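Local structure of membrane-bound lytic murein transglycosylase A (Burkholderia pseudomallei, 6QK4) at residues A[13-18]-A[336-341]; A[32-37]-A[287-292]; A[166-171]-A[237-242]. The protein probably cleaves the beta-1,4 linkage between N-acetylmuramic acid and N-acetylglucosamine in peptidoglycan, forming a 1,6-anhydro bond in the muramic acid residue. All blocks are in the same frame, centred on the assembly; numbering follows the deposited sequence.

Contact 1 of 3, residues A[13-18]-A[336-341]; sequences AAIVPG and KQNGRM
This is a partly buried crossing of an N-terminal loop over a strand of the 3D (double-psi barrel-type) domain: residues 15-18, with no regular structure, run at 98° to strand residues 338-340. Ile15 is the apolar part. Its CG2 is anti to the backbone N and touches the polar ends on the strand, lying 3.6 Å from Asn338 ND2 and 3.8 Å above one face of the Arg340 guanidinium, offset toward its rim. The CG1 arm, beside the backbone N (chi1 -67°), reaches the strand itself, with CD1 3.9 Å from Gly339 CA.

Arg340 bends at chi2 (-67°), which folds its chain past Ile15 and carries the guanidinium along the loop. There Arg340 NH2 gives a weak hydrogen bond of 2.8 Å to Val16 O. Gly18 N comes in at the guanidinium edge, 3.4 Å from Arg340 NH2, but both are donors and do not bond.

The Asp100 carboxylate accepts from both sides: OD1 from Arg340 NE, in a salt bridge, and from Asn338 ND2, OD2 from Gly18 N. The loop is thus held less by its direct bond to the strand than by a shared acid, which probably balances the buried positive charge and, with Gln19 at Arg340 NH1, fixes the rotation of the guanidinium, with Ile15 CG2 over one face.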
ATOM      1  N   ALA A  13      -3.675 -12.415  19.469  1.00 26.93           N
ATOM      2  CA  ALA A  13      -3.695 -13.834  19.189  1.00 27.49           C
ATOM      3  C   ALA A  13      -2.634 -14.188  18.166  1.00 27.69           C
ATOM      4  O   ALA A  13      -2.546 -13.545  17.112  1.00 26.46           O
ATOM      5  CB  ALA A  13      -5.053 -14.234  18.604  1.00 28.04           C
ATOM      6  N   ALA A  14      -1.978 -15.323  18.394  1.00 27.64           N
ATOM      7  CA  ALA A  14      -0.905 -15.845  17.549  1.00 28.49           C
ATOM      8  C   ALA A  14      -1.341 -17.047  16.718  1.00 24.87           C
ATOM      9  O   ALA A  14      -2.063 -17.923  17.175  1.00 26.16           O
ATOM     10  CB  ALA A  14       0.270 -16.296  18.416  1.00 26.17           C
ATOM     11  N   ILE A  15      -0.846 -17.126  15.492  1.00 22.68           N
ATOM     12  CA  ILE A  15      -1.208 -18.220  14.590  1.00 23.06           C
ATOM     13  C   ILE A  15      -0.522 -19.514  15.011  1.00 25.10           C
ATOM     14  O   ILE A  15       0.679 -19.536  15.306  1.00 24.64           O
ATOM     15  CB  ILE A  15      -0.789 -17.835  13.147  1.00 24.69           C
ATOM     16  CG1 ILE A  15      -1.618 -16.651  12.636  1.00 23.81           C
ATOM     17  CG2 ILE A  15      -0.868 -19.085  12.158  1.00 23.61           C
ATOM     18  CD1 ILE A  15      -0.910 -15.859  11.493  1.00 25.35           C
ATOM     19  N   VAL A  16      -1.276 -20.613  14.988  1.00 23.50           N
ATOM     20  CA  VAL A  16      -0.710 -21.954  15.085  1.00 27.10           C
ATOM     21  C   VAL A  16      -0.510 -22.444  13.632  1.00 24.22           C
ATOM     22  O   VAL A  16      -1.525 -22.716  12.976  1.00 26.31           O
ATOM     23  CB  VAL A  16      -1.652 -22.921  15.811  1.00 26.53           C
ATOM     24  CG1 VAL A  16      -1.011 -24.296  15.810  1.00 28.24           C
ATOM     25  CG2 VAL A  16      -1.917 -22.492  17.225  1.00 30.11           C
ATOM     26  N   PRO A  17       0.721 -22.495  13.135  1.00 23.09           N
ATOM     27  CA  PRO A  17       0.934 -22.656  11.684  1.00 23.56           C
ATOM     28  C   PRO A  17       0.654 -24.070  11.209  1.00 23.45           C
ATOM     29  O   PRO A  17       0.631 -25.042  11.978  1.00 23.72           O
ATOM     30  CB  PRO A  17       2.427 -22.312  11.501  1.00 24.66           C
ATOM     31  CG  PRO A  17       3.089 -22.637  12.756  1.00 25.18           C
ATOM     32  CD  PRO A  17       2.008 -22.276  13.845  1.00 24.25           C
ATOM     33  N   GLY A  18       0.360 -24.152   9.924  1.00 24.50           N
ATOM     34  CA  GLY A  18       0.216 -25.449   9.290  1.00 22.38           C
ATOM     35  C   GLY A  18      -1.114 -26.122   9.491  1.00 25.54           C
ATOM     36  O   GLY A  18      -1.229 -27.315   9.225  1.00 26.10           O
ATOM     37  N   LYS A 336       6.068  -9.305   4.818  1.00 23.38           N
ATOM     38  CA  LYS A 336       6.055 -10.569   4.083  1.00 22.02           C
ATOM     39  C   LYS A 336       5.799 -11.635   5.132  1.00 18.88           C
ATOM     40  O   LYS A 336       6.734 -12.277   5.647  1.00 22.17           O
ATOM     41  CB  LYS A 336       7.382 -10.795   3.339  1.00 26.87           C
ATOM     42  CG  LYS A 336       7.299 -11.945   2.326  1.00 29.66           C
ATOM     43  CD  LYS A 336       8.605 -12.182   1.501  1.00 37.76           C
ATOM     44  CE  LYS A 336       8.496 -13.609   0.904  1.00 46.67           C
ATOM     45  NZ  LYS A 336       9.283 -13.761  -0.342  1.00 52.48           N
ATOM     46  N   GLN A 337       4.536 -11.714   5.566  1.00 19.90           N
ATOM     47  CA  GLN A 337       4.154 -12.352   6.823  1.00 18.96           C
ATOM     48  C   GLN A 337       3.169 -13.478   6.571  1.00 19.79           C
ATOM     49  O   GLN A 337       2.253 -13.344   5.748  1.00 21.61           O
ATOM     50  CB  GLN A 337       3.479 -11.340   7.822  1.00 19.74           C
ATOM     51  CG  GLN A 337       4.099  -9.946   7.853  1.00 22.35           C
ATOM     52  CD  GLN A 337       5.563  -9.969   8.322  1.00 25.14           C
ATOM     53  OE1 GLN A 337       6.511  -9.531   7.600  1.00 22.09           O
ATOM     54  NE2 GLN A 337       5.781 -10.529   9.526  1.00 24.67           N
ATOM     55  N   ASN A 338       3.312 -14.552   7.371  1.00 21.50           N
ATOM     56  CA  ASN A 338       2.252 -15.564   7.345  1.00 19.47           C
ATOM     57  C   ASN A 338       0.961 -14.961   7.881  1.00 23.49           C
ATOM     58  O   ASN A 338       0.978 -14.092   8.773  1.00 23.80           O
ATOM     59  CB  ASN A 338       2.598 -16.748   8.224  1.00 21.19           C
ATOM     60  CG  ASN A 338       1.621 -17.893   8.065  1.00 22.25           C
ATOM     61  OD1 ASN A 338       1.259 -18.279   6.929  1.00 21.75           O
ATOM     62  ND2 ASN A 338       1.157 -18.442   9.238  1.00 22.15           N
ATOM     63  N   GLY A 339      -0.161 -15.452   7.323  1.00 22.33           N
ATOM     64  CA  GLY A 339      -1.480 -14.947   7.693  1.00 20.99           C
ATOM     65  C   GLY A 339      -2.601 -15.967   7.603  1.00 21.17           C
ATOM     66  O   GLY A 339      -2.484 -17.014   6.958  1.00 21.50           O
ATOM     67  N   ARG A 340      -3.697 -15.626   8.279  1.00 16.14           N
ATOM     68  CA  ARG A 340      -4.964 -16.386   8.268  1.00 17.84           C
ATOM     69  C   ARG A 340      -6.138 -15.439   7.979  1.00 17.87           C
ATOM     70  O   ARG A 340      -6.148 -14.260   8.392  1.00 18.30           O
ATOM     71  CB  ARG A 340      -5.216 -17.059   9.615  1.00 19.61           C
ATOM     72  CG  ARG A 340      -4.210 -18.148   9.933  1.00 20.51           C
ATOM     73  CD  ARG A 340      -4.361 -19.343   8.983  1.00 21.31           C
ATOM     74  NE  ARG A 340      -3.341 -20.381   9.280  1.00 22.40           N
ATOM     75  CZ  ARG A 340      -3.441 -21.345  10.224  1.00 25.83           C
ATOM     76  NH1 ARG A 340      -4.508 -21.412  11.044  1.00 24.51           N
ATOM     77  NH2 ARG A 340      -2.390 -22.196  10.376  1.00 22.44           N
ATOM     78  N   MET A 341      -7.160 -15.959   7.315  1.00 16.68           N
ATOM     79  CA  MET A 341      -8.310 -15.134   6.910  1.00 16.19           C
ATOM     80  C   MET A 341      -9.628 -15.791   7.268  1.00 20.59           C
ATOM     81  O   MET A 341      -9.762 -17.018   7.181  1.00 21.58           O
ATOM     82  CB  MET A 341      -8.345 -14.890   5.374  1.00 17.78           C
ATOM     83  CG  MET A 341      -7.283 -13.953   4.983  1.00 17.31           C
ATOM     84  SD  MET A 341      -7.469 -13.866   3.132  1.00 22.21           S
ATOM     85  CE  MET A 341      -6.219 -12.629   2.833  1.00 21.80           C
TER

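Contact 2 of 3, residues A[32-37]-A[287-292]; sequences QVPGWQ and FLQTTR
Two aromatic rings meet at the centre of this contact, Trp36 from the loop and Phe287 from strand 285-291, in an offset edge-to-face pair. The six-membered ring of Trp36 turns its edge toward the face of Phe287, with centroids 5.6 Å apart and planes at 75°. Phe287 CE1 lies near the indole plane, 3.6 Å from Trp36 CE3. Elsewhere on the indole, Arg80 makes a cation-pi contact and NE1 donates to Glu84, so helix 76-86 fixes the tryptophan as well; the Trp30 ring also meets it.

Both rings reach out on side chains whose CG is anti to the backbone N; for Phe287 chi1 is -166°. The phenyl ring is thereby carried from the strand of the 3D domain into the type II turn Val33-Trp36. Val33 CG1 packs obliquely 3.5 Å from the ortho carbon Phe287 CD2, across the ring from the CD1-CE1 side that meets Trp36. The ring tip, CZ, stops 3.4 Å from Gly35 O. At the turn's third position, Gly35 is favoured twice: by its backbone angles (phi 111°), where a CB would jam against the preceding carbonyl O, and by Phe287 CE2, tight against that CB position.

Farther along the strand, the extended chain of Gln289 crosses the Pro34 ring at about a right angle, with OE1 3.9 Å from Pro34 CG. Its NE2 turns elsewhere, to Ala13 O, which ties the other N-terminal segment to the same strand.

No hydrogen bond joins the two segments, and Pro34 O is buried here with no partner in the model. Cohesion must therefore come from dispersion and ring packing, with the turn kept in shape by Trp36 N bonding to Val33 O, and Trp36 NE1 and Gln289 NE2 bonded elsewhere.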
ATOM      1  N   GLN A  32     -15.068 -18.153  17.709  1.00 25.74           N
ATOM      2  CA  GLN A  32     -14.000 -18.948  17.128  1.00 24.56           C
ATOM      3  C   GLN A  32     -13.056 -18.149  16.245  1.00 26.37           C
ATOM      4  O   GLN A  32     -12.071 -18.732  15.755  1.00 28.36           O
ATOM      5  CB  GLN A  32     -14.550 -20.109  16.311  1.00 24.21           C
ATOM      6  CG  GLN A  32     -15.296 -21.085  17.246  1.00 27.40           C
ATOM      7  CD  GLN A  32     -16.030 -22.075  16.496  1.00 27.72           C
ATOM      8  OE1 GLN A  32     -17.108 -21.800  15.979  1.00 28.67           O
ATOM      9  NE2 GLN A  32     -15.466 -23.295  16.413  1.00 34.79           N
ATOM     10  N   VAL A  33     -13.267 -16.835  16.112  1.00 21.03           N
ATOM     11  CA  VAL A  33     -12.252 -16.042  15.379  1.00 21.56           C
ATOM     12  C   VAL A  33     -11.187 -15.591  16.371  1.00 24.28           C
ATOM     13  O   VAL A  33     -11.425 -14.695  17.194  1.00 24.92           O
ATOM     14  CB  VAL A  33     -12.927 -14.872  14.651  1.00 22.92           C
ATOM     15  CG1 VAL A  33     -11.876 -13.943  13.872  1.00 25.05           C
ATOM     16  CG2 VAL A  33     -14.009 -15.384  13.728  1.00 25.39           C
ATOM     17  N   PRO A  34     -10.001 -16.202  16.347  1.00 26.07           N
ATOM     18  CA  PRO A  34      -8.962 -15.840  17.292  1.00 35.49           C
ATOM     19  C   PRO A  34      -8.385 -14.528  16.793  1.00 37.38           C
ATOM     20  O   PRO A  34      -8.026 -14.355  15.614  1.00 51.01           O
ATOM     21  CB  PRO A  34      -7.968 -17.001  17.201  1.00 37.39           C
ATOM     22  CG  PRO A  34      -8.155 -17.529  15.818  1.00 40.60           C
ATOM     23  CD  PRO A  34      -9.560 -17.213  15.373  1.00 37.94           C
ATOM     24  N   GLY A  35      -8.430 -13.588  17.639  1.00 31.56           N
ATOM     25  CA  GLY A  35      -7.953 -12.284  17.318  1.00 25.52           C
ATOM     26  C   GLY A  35      -9.061 -11.276  17.219  1.00 21.10           C
ATOM     27  O   GLY A  35      -8.779 -10.091  17.328  1.00 22.24           O
ATOM     28  N   TRP A  36     -10.321 -11.707  17.151  1.00 18.91           N
ATOM     29  CA  TRP A  36     -11.408 -10.724  16.966  1.00 20.20           C
ATOM     30  C   TRP A  36     -11.366  -9.662  18.067  1.00 23.80           C
ATOM     31  O   TRP A  36     -11.535  -8.472  17.801  1.00 20.63           O
ATOM     32  CB  TRP A  36     -12.755 -11.452  16.932  1.00 20.19           C
ATOM     33  CG  TRP A  36     -13.995 -10.633  16.914  1.00 20.32           C
ATOM     34  CD1 TRP A  36     -15.045 -10.664  17.807  1.00 22.51           C
ATOM     35  CD2 TRP A  36     -14.355  -9.702  15.895  1.00 21.21           C
ATOM     36  NE1 TRP A  36     -16.041  -9.811  17.375  1.00 24.41           N
ATOM     37  CE2 TRP A  36     -15.610  -9.175  16.223  1.00 23.03           C
ATOM     38  CE3 TRP A  36     -13.687  -9.216  14.761  1.00 19.92           C
ATOM     39  CZ2 TRP A  36     -16.265  -8.190  15.450  1.00 21.28           C
ATOM     40  CZ3 TRP A  36     -14.383  -8.249  13.935  1.00 20.02           C
ATOM     41  CH2 TRP A  36     -15.638  -7.752  14.287  1.00 21.82           C
ATOM     42  N   GLN A  37     -11.187 -10.069  19.331  1.00 23.51           N
ATOM     43  CA  GLN A  37     -11.179  -9.060  20.395  1.00 23.09           C
ATOM     44  C   GLN A  37      -9.910  -8.231  20.437  1.00 22.66           C
ATOM     45  O   GLN A  37      -9.893  -7.181  21.111  1.00 25.60           O
ATOM     46  CB  GLN A  37     -11.370  -9.756  21.754  1.00 23.07           C
ATOM     47  CG  GLN A  37     -12.623 -10.577  21.749  1.00 22.61           C
ATOM     48  CD  GLN A  37     -13.887  -9.739  21.807  1.00 26.57           C
ATOM     49  OE1 GLN A  37     -13.859  -8.535  21.970  1.00 26.03           O
ATOM     50  NE2 GLN A  37     -15.031 -10.408  21.701  1.00 29.94           N
ATOM     51  N   PHE A 287     -11.466 -10.811   8.063  1.00 16.79           N
ATOM     52  CA  PHE A 287     -10.725 -10.660   9.300  1.00 16.98           C
ATOM     53  C   PHE A 287      -9.360 -11.282   9.068  1.00 19.65           C
ATOM     54  O   PHE A 287      -9.279 -12.456   8.672  1.00 19.05           O
ATOM     55  CB  PHE A 287     -11.435 -11.286  10.520  1.00 18.55           C
ATOM     56  CG  PHE A 287     -10.779 -10.802  11.799  1.00 18.66           C
ATOM     57  CD1 PHE A 287     -11.030  -9.516  12.248  1.00 18.63           C
ATOM     58  CD2 PHE A 287      -9.798 -11.553  12.435  1.00 20.07           C
ATOM     59  CE1 PHE A 287     -10.425  -9.009  13.335  1.00 20.79           C
ATOM     60  CE2 PHE A 287      -9.119 -11.019  13.574  1.00 22.33           C
ATOM     61  CZ  PHE A 287      -9.407  -9.726  13.996  1.00 20.85           C
ATOM     62  N   LEU A 288      -8.307 -10.463   9.222  1.00 17.70           N
ATOM     63  CA  LEU A 288      -6.946 -10.836   8.898  1.00 18.36           C
ATOM     64  C   LEU A 288      -6.159 -11.035  10.195  1.00 20.93           C
ATOM     65  O   LEU A 288      -6.096 -10.134  11.013  1.00 21.66           O
ATOM     66  CB  LEU A 288      -6.316  -9.725   8.018  1.00 19.55           C
ATOM     67  CG  LEU A 288      -4.946 -10.019   7.433  1.00 25.50           C
ATOM     68  CD1 LEU A 288      -4.938 -11.281   6.565  1.00 24.62           C
ATOM     69  CD2 LEU A 288      -4.462  -8.785   6.597  1.00 25.00           C
ATOM     70  N   GLN A 289      -5.529 -12.200  10.334  1.00 19.92           N
ATOM     71  CA  GLN A 289      -4.641 -12.475  11.454  1.00 18.60           C
ATOM     72  C   GLN A 289      -3.249 -12.649  10.879  1.00 20.65           C
ATOM     73  O   GLN A 289      -3.042 -13.527  10.035  1.00 23.55           O
ATOM     74  CB  GLN A 289      -5.106 -13.743  12.158  1.00 20.83           C
ATOM     75  CG  GLN A 289      -4.120 -14.135  13.329  1.00 20.90           C
ATOM     76  CD  GLN A 289      -4.619 -15.381  14.043  1.00 24.27           C
ATOM     77  OE1 GLN A 289      -5.400 -16.169  13.476  1.00 28.37           O
ATOM     78  NE2 GLN A 289      -4.198 -15.557  15.281  1.00 25.98           N
ATOM     79  N   THR A 290      -2.308 -11.805  11.316  1.00 20.64           N
ATOM     80  CA  THR A 290      -0.953 -11.822  10.744  1.00 21.77           C
ATOM     81  C   THR A 290       0.009 -11.216  11.800  1.00 21.47           C
ATOM     82  O   THR A 290      -0.296 -11.251  13.000  1.00 21.27           O
ATOM     83  CB  THR A 290      -0.959 -11.159   9.341  1.00 22.32           C
ATOM     84  OG1 THR A 290       0.351 -11.292   8.789  1.00 21.19           O
ATOM     85  CG2 THR A 290      -1.254  -9.635   9.386  1.00 22.09           C
ATOM     86  N   THR A 291       1.148 -10.665  11.387  1.00 20.32           N
ATOM     87  CA  THR A 291       2.062  -9.999  12.313  1.00 21.32           C
ATOM     88  C   THR A 291       2.577  -8.708  11.688  1.00 24.39           C
ATOM     89  O   THR A 291       2.508  -8.517  10.476  1.00 23.68           O
ATOM     90  CB  THR A 291       3.283 -10.891  12.697  1.00 20.49           C
ATOM     91  OG1 THR A 291       3.880 -11.416  11.501  1.00 23.86           O
ATOM     92  CG2 THR A 291       2.837 -12.070  13.558  1.00 20.66           C
ATOM     93  N   ARG A 292       3.153  -7.837  12.553  1.00 26.53           N
ATOM     94  CA  ARG A 292       3.703  -6.564  12.071  1.00 27.56           C
ATOM     95  C   ARG A 292       5.104  -6.767  11.521  1.00 27.27           C
ATOM     96  O   ARG A 292       5.897  -7.474  12.119  1.00 26.84           O
ATOM     97  CB  ARG A 292       3.787  -5.567  13.204  1.00 29.71           C
ATOM     98  CG  ARG A 292       2.499  -5.223  13.856  1.00 37.92           C
ATOM     99  CD  ARG A 292       2.644  -3.878  14.557  1.00 43.07           C
ATOM    100  NE  ARG A 292       1.303  -3.430  14.865  1.00 50.40           N
ATOM    101  CZ  ARG A 292       0.660  -2.496  14.192  1.00 52.22           C
ATOM    102  NH1 ARG A 292       1.279  -1.858  13.207  1.00 53.24           N
ATOM    103  NH2 ARG A 292      -0.574  -2.168  14.549  1.00 54.25           N
TER

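Contact 3 of 3, residues A[166-171]-A[237-242]; sequences FLQVQG and PRFVFF
Within the MltA-specific insert domain, the last turn of helix 161-170 lies across the start of strand 240-244, the two axes 8.2 Å apart and close to perpendicular. Gln168 does most of the work. Its CG is anti to the carbonyl carbon and beside the backbone N (chi1 -76°), and beyond CG the chain runs extended (chi2 173°), so the residue sends its amide out over the strand although its CB does not point there. On the way Gln168 CB passes 3.8 Å from Val240 CB. At the tip, NE2 donates to Val240 O at 3.0 Å, nearly straight at 172° and aimed at a carbonyl lone pair within the planes of both groups.

Phe239 receives the same nitrogen from another direction. Its CB leads away from the helix, yet the ring, with CG anti to the backbone N, presents a face to the amide nitrogen, and the amide stands roughly upright on it. The second N-H of Gln168 is turned broadly toward that face, consistent with an amide-aromatic interaction. Arg141 takes OE1, so both ends of the buried amide have partners and its rotation is set.

Phe242, one residue beyond Phe241 and on the helix side of the strand, takes a different first torsion from Phe239, with CG beside the backbone N. Its ring points into the helix end-on: CZ lies 3.6 Å from Leu167 CG, and Gln168 CG lies 3.7 Å from that same CZ, the Gln168 and Phe242 side chains crossing at about a right angle. Val240 packs beside them, its CG2 3.5 Å from Gln168 O. Gly171, the first residue past the helix, has positive phi, placing its O 3.7 Å from Phe242 CE1. Directly over the centre of the Phe239 ring, Gln168 NE2 sits 3.4 Å above the plane.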
ATOM      1  N   PHE A 166      12.458   7.130  -4.508  1.00 27.67           N
ATOM      2  CA  PHE A 166      11.542   6.040  -4.145  1.00 25.77           C
ATOM      3  C   PHE A 166      10.172   6.171  -4.760  1.00 26.83           C
ATOM      4  O   PHE A 166       9.489   5.154  -4.920  1.00 29.38           O
ATOM      5  CB  PHE A 166      11.459   5.914  -2.619  1.00 26.33           C
ATOM      6  CG  PHE A 166      12.702   5.262  -2.062  1.00 31.87           C
ATOM      7  CD1 PHE A 166      12.993   3.937  -2.382  1.00 35.96           C
ATOM      8  CD2 PHE A 166      13.625   5.982  -1.339  1.00 28.58           C
ATOM      9  CE1 PHE A 166      14.154   3.346  -1.943  1.00 35.72           C
ATOM     10  CE2 PHE A 166      14.783   5.387  -0.877  1.00 30.71           C
ATOM     11  CZ  PHE A 166      15.059   4.079  -1.182  1.00 36.02           C
ATOM     12  N   LEU A 167       9.784   7.374  -5.192  1.00 25.62           N
ATOM     13  CA  LEU A 167       8.579   7.469  -5.996  1.00 25.85           C
ATOM     14  C   LEU A 167       8.797   6.791  -7.337  1.00 27.39           C
ATOM     15  O   LEU A 167       7.894   6.124  -7.849  1.00 28.49           O
ATOM     16  CB  LEU A 167       8.187   8.939  -6.173  1.00 27.95           C
ATOM     17  CG  LEU A 167       7.103   9.286  -7.169  1.00 26.32           C
ATOM     18  CD1 LEU A 167       5.799   8.797  -6.567  1.00 25.32           C
ATOM     19  CD2 LEU A 167       6.994  10.754  -7.354  1.00 28.69           C
ATOM     20  N   GLN A 168       9.996   6.967  -7.927  1.00 27.15           N
ATOM     21  CA  GLN A 168      10.334   6.219  -9.134  1.00 28.48           C
ATOM     22  C   GLN A 168      10.265   4.712  -8.921  1.00 29.70           C
ATOM     23  O   GLN A 168       9.807   3.995  -9.808  1.00 32.18           O
ATOM     24  CB  GLN A 168      11.724   6.594  -9.637  1.00 27.88           C
ATOM     25  CG  GLN A 168      11.756   7.911 -10.325  1.00 29.29           C
ATOM     26  CD  GLN A 168      13.172   8.314 -10.656  1.00 29.94           C
ATOM     27  OE1 GLN A 168      14.064   8.270  -9.815  1.00 32.11           O
ATOM     28  NE2 GLN A 168      13.366   8.752 -11.880  1.00 29.81           N
ATOM     29  N   VAL A 169      10.757   4.216  -7.788  1.00 28.92           N
ATOM     30  CA  VAL A 169      10.691   2.776  -7.522  1.00 30.63           C
ATOM     31  C   VAL A 169       9.230   2.312  -7.513  1.00 34.30           C
ATOM     32  O   VAL A 169       8.893   1.275  -8.092  1.00 34.48           O
ATOM     33  CB  VAL A 169      11.423   2.420  -6.216  1.00 34.04           C
ATOM     34  CG1 VAL A 169      11.167   0.984  -5.858  1.00 35.34           C
ATOM     35  CG2 VAL A 169      12.946   2.656  -6.343  1.00 31.92           C
ATOM     36  N   GLN A 170       8.326   3.109  -6.929  1.00 30.20           N
ATOM     37  CA  GLN A 170       6.934   2.705  -6.880  1.00 30.42           C
ATOM     38  C   GLN A 170       6.245   2.873  -8.238  1.00 33.44           C
ATOM     39  O   GLN A 170       5.401   2.060  -8.613  1.00 33.20           O
ATOM     40  CB  GLN A 170       6.219   3.501  -5.782  1.00 29.27           C
ATOM     41  CG  GLN A 170       4.694   3.297  -5.807  1.00 34.10           C
ATOM     42  CD  GLN A 170       4.235   2.298  -4.754  1.00 33.73           C
ATOM     43  OE1 GLN A 170       5.052   1.559  -4.157  1.00 32.68           O
ATOM     44  NE2 GLN A 170       2.922   2.294  -4.497  1.00 33.99           N
ATOM     45  N   GLY A 171       6.605   3.904  -9.020  1.00 26.93           N
ATOM     46  CA  GLY A 171       5.964   4.168 -10.287  1.00 29.61           C
ATOM     47  C   GLY A 171       4.838   5.184 -10.238  1.00 29.87           C
ATOM     48  O   GLY A 171       4.447   5.704 -11.292  1.00 30.90           O
ATOM     49  N   PRO A 237      21.175   2.585 -12.358  1.00 42.24           N
ATOM     50  CA  PRO A 237      21.039   3.059 -13.745  1.00 43.04           C
ATOM     51  C   PRO A 237      19.599   3.234 -14.186  1.00 41.64           C
ATOM     52  O   PRO A 237      19.342   3.995 -15.134  1.00 37.86           O
ATOM     53  CB  PRO A 237      21.764   1.984 -14.574  1.00 45.78           C
ATOM     54  CG  PRO A 237      21.820   0.789 -13.714  1.00 45.50           C
ATOM     55  CD  PRO A 237      21.788   1.245 -12.262  1.00 43.46           C
ATOM     56  N   ARG A 238      18.643   2.586 -13.523  1.00 40.01           N
ATOM     57  CA  ARG A 238      17.261   2.736 -13.947  1.00 39.97           C
ATOM     58  C   ARG A 238      16.735   4.137 -13.636  1.00 36.92           C
ATOM     59  O   ARG A 238      17.089   4.738 -12.611  1.00 38.38           O
ATOM     60  CB  ARG A 238      16.394   1.676 -13.268  1.00 40.86           C
ATOM     61  CG  ARG A 238      15.030   1.564 -13.877  1.00 45.85           C
ATOM     62  CD  ARG A 238      14.301   0.422 -13.227  1.00 50.92           C
ATOM     63  NE  ARG A 238      13.032   0.124 -13.880  1.00 56.07           N
ATOM     64  CZ  ARG A 238      12.902  -0.423 -15.092  1.00 60.74           C
ATOM     65  NH1 ARG A 238      13.976  -0.725 -15.831  1.00 62.73           N
ATOM     66  NH2 ARG A 238      11.688  -0.658 -15.581  1.00 61.44           N
ATOM     67  N   PHE A 239      15.904   4.650 -14.545  1.00 32.36           N
ATOM     68  CA  PHE A 239      15.269   5.971 -14.464  1.00 31.59           C
ATOM     69  C   PHE A 239      13.812   5.885 -14.913  1.00 36.92           C
ATOM     70  O   PHE A 239      13.527   5.483 -16.047  1.00 38.49           O
ATOM     71  CB  PHE A 239      16.005   7.026 -15.319  1.00 30.89           C
ATOM     72  CG  PHE A 239      15.707   8.427 -14.893  1.00 31.72           C
ATOM     73  CD1 PHE A 239      16.433   9.005 -13.845  1.00 30.47           C
ATOM     74  CD2 PHE A 239      14.658   9.130 -15.460  1.00 32.47           C
ATOM     75  CE1 PHE A 239      16.134  10.308 -13.427  1.00 28.70           C
ATOM     76  CE2 PHE A 239      14.329  10.417 -15.037  1.00 34.05           C
ATOM     77  CZ  PHE A 239      15.063  10.995 -14.002  1.00 31.52           C
ATOM     78  N   VAL A 240      12.887   6.353 -14.070  1.00 34.71           N
ATOM     79  CA  VAL A 240      11.462   6.227 -14.335  1.00 35.27           C
ATOM     80  C   VAL A 240      10.868   7.602 -14.579  1.00 30.93           C
ATOM     81  O   VAL A 240      11.181   8.559 -13.866  1.00 29.98           O
ATOM     82  CB  VAL A 240      10.781   5.515 -13.151  1.00 34.30           C
ATOM     83  CG1 VAL A 240       9.244   5.531 -13.269  1.00 35.83           C
ATOM     84  CG2 VAL A 240      11.366   4.105 -12.984  1.00 32.87           C
ATOM     85  N   PHE A 241      10.010   7.696 -15.597  1.00 31.25           N
ATOM     86  CA  PHE A 241       9.310   8.904 -15.982  1.00 32.20           C
ATOM     87  C   PHE A 241       7.868   8.824 -15.517  1.00 32.98           C
ATOM     88  O   PHE A 241       7.376   7.758 -15.152  1.00 35.28           O
ATOM     89  CB  PHE A 241       9.342   9.089 -17.489  1.00 31.71           C
ATOM     90  CG  PHE A 241      10.733   9.156 -18.038  1.00 32.78           C
ATOM     91  CD1 PHE A 241      11.424  10.350 -18.001  1.00 36.08           C
ATOM     92  CD2 PHE A 241      11.350   8.014 -18.523  1.00 37.18           C
ATOM     93  CE1 PHE A 241      12.735  10.433 -18.507  1.00 39.02           C
ATOM     94  CE2 PHE A 241      12.638   8.071 -19.020  1.00 40.33           C
ATOM     95  CZ  PHE A 241      13.333   9.285 -19.016  1.00 41.56           C
ATOM     96  N   PHE A 242       7.201   9.964 -15.549  1.00 33.54           N
ATOM     97  CA  PHE A 242       5.862  10.082 -14.977  1.00 34.31           C
ATOM     98  C   PHE A 242       4.916  10.791 -15.935  1.00 35.15           C
ATOM     99  O   PHE A 242       5.325  11.563 -16.808  1.00 33.76           O
ATOM    100  CB  PHE A 242       5.893  10.864 -13.656  1.00 33.84           C
ATOM    101  CG  PHE A 242       6.679  10.176 -12.596  1.00 30.98           C
ATOM    102  CD1 PHE A 242       6.080   9.164 -11.840  1.00 27.58           C
ATOM    103  CD2 PHE A 242       8.004  10.494 -12.365  1.00 29.97           C
ATOM    104  CE1 PHE A 242       6.833   8.481 -10.843  1.00 27.93           C
ATOM    105  CE2 PHE A 242       8.767   9.833 -11.374  1.00 28.43           C
ATOM    106  CZ  PHE A 242       8.185   8.833 -10.622  1.00 29.61           C
TER

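Contacts 1 and 2 are neighbours, with centres 9 Å apart. They press two parts of the N-terminal region onto adjacent antiparallel strands, 336-346 and 285-291, of the 3D domain, and a backbone hydrogen bond from Arg340 N to Gln289 O joins them. Contact 1 lies nearer the surface and relies on polar groups shared with Asp100, contact 2 is buried and relies on rings. Contact 3 stands on the opposite side of the chain's centre, its centre 33 and 36 Å from the other two, in the MltA-specific insert domain. It too is buried, but combines aromatic packing with a nearly straight side-chain hydrogen bond that contact 2 lacks. Along the chain the three are nested, contact 1 outermost.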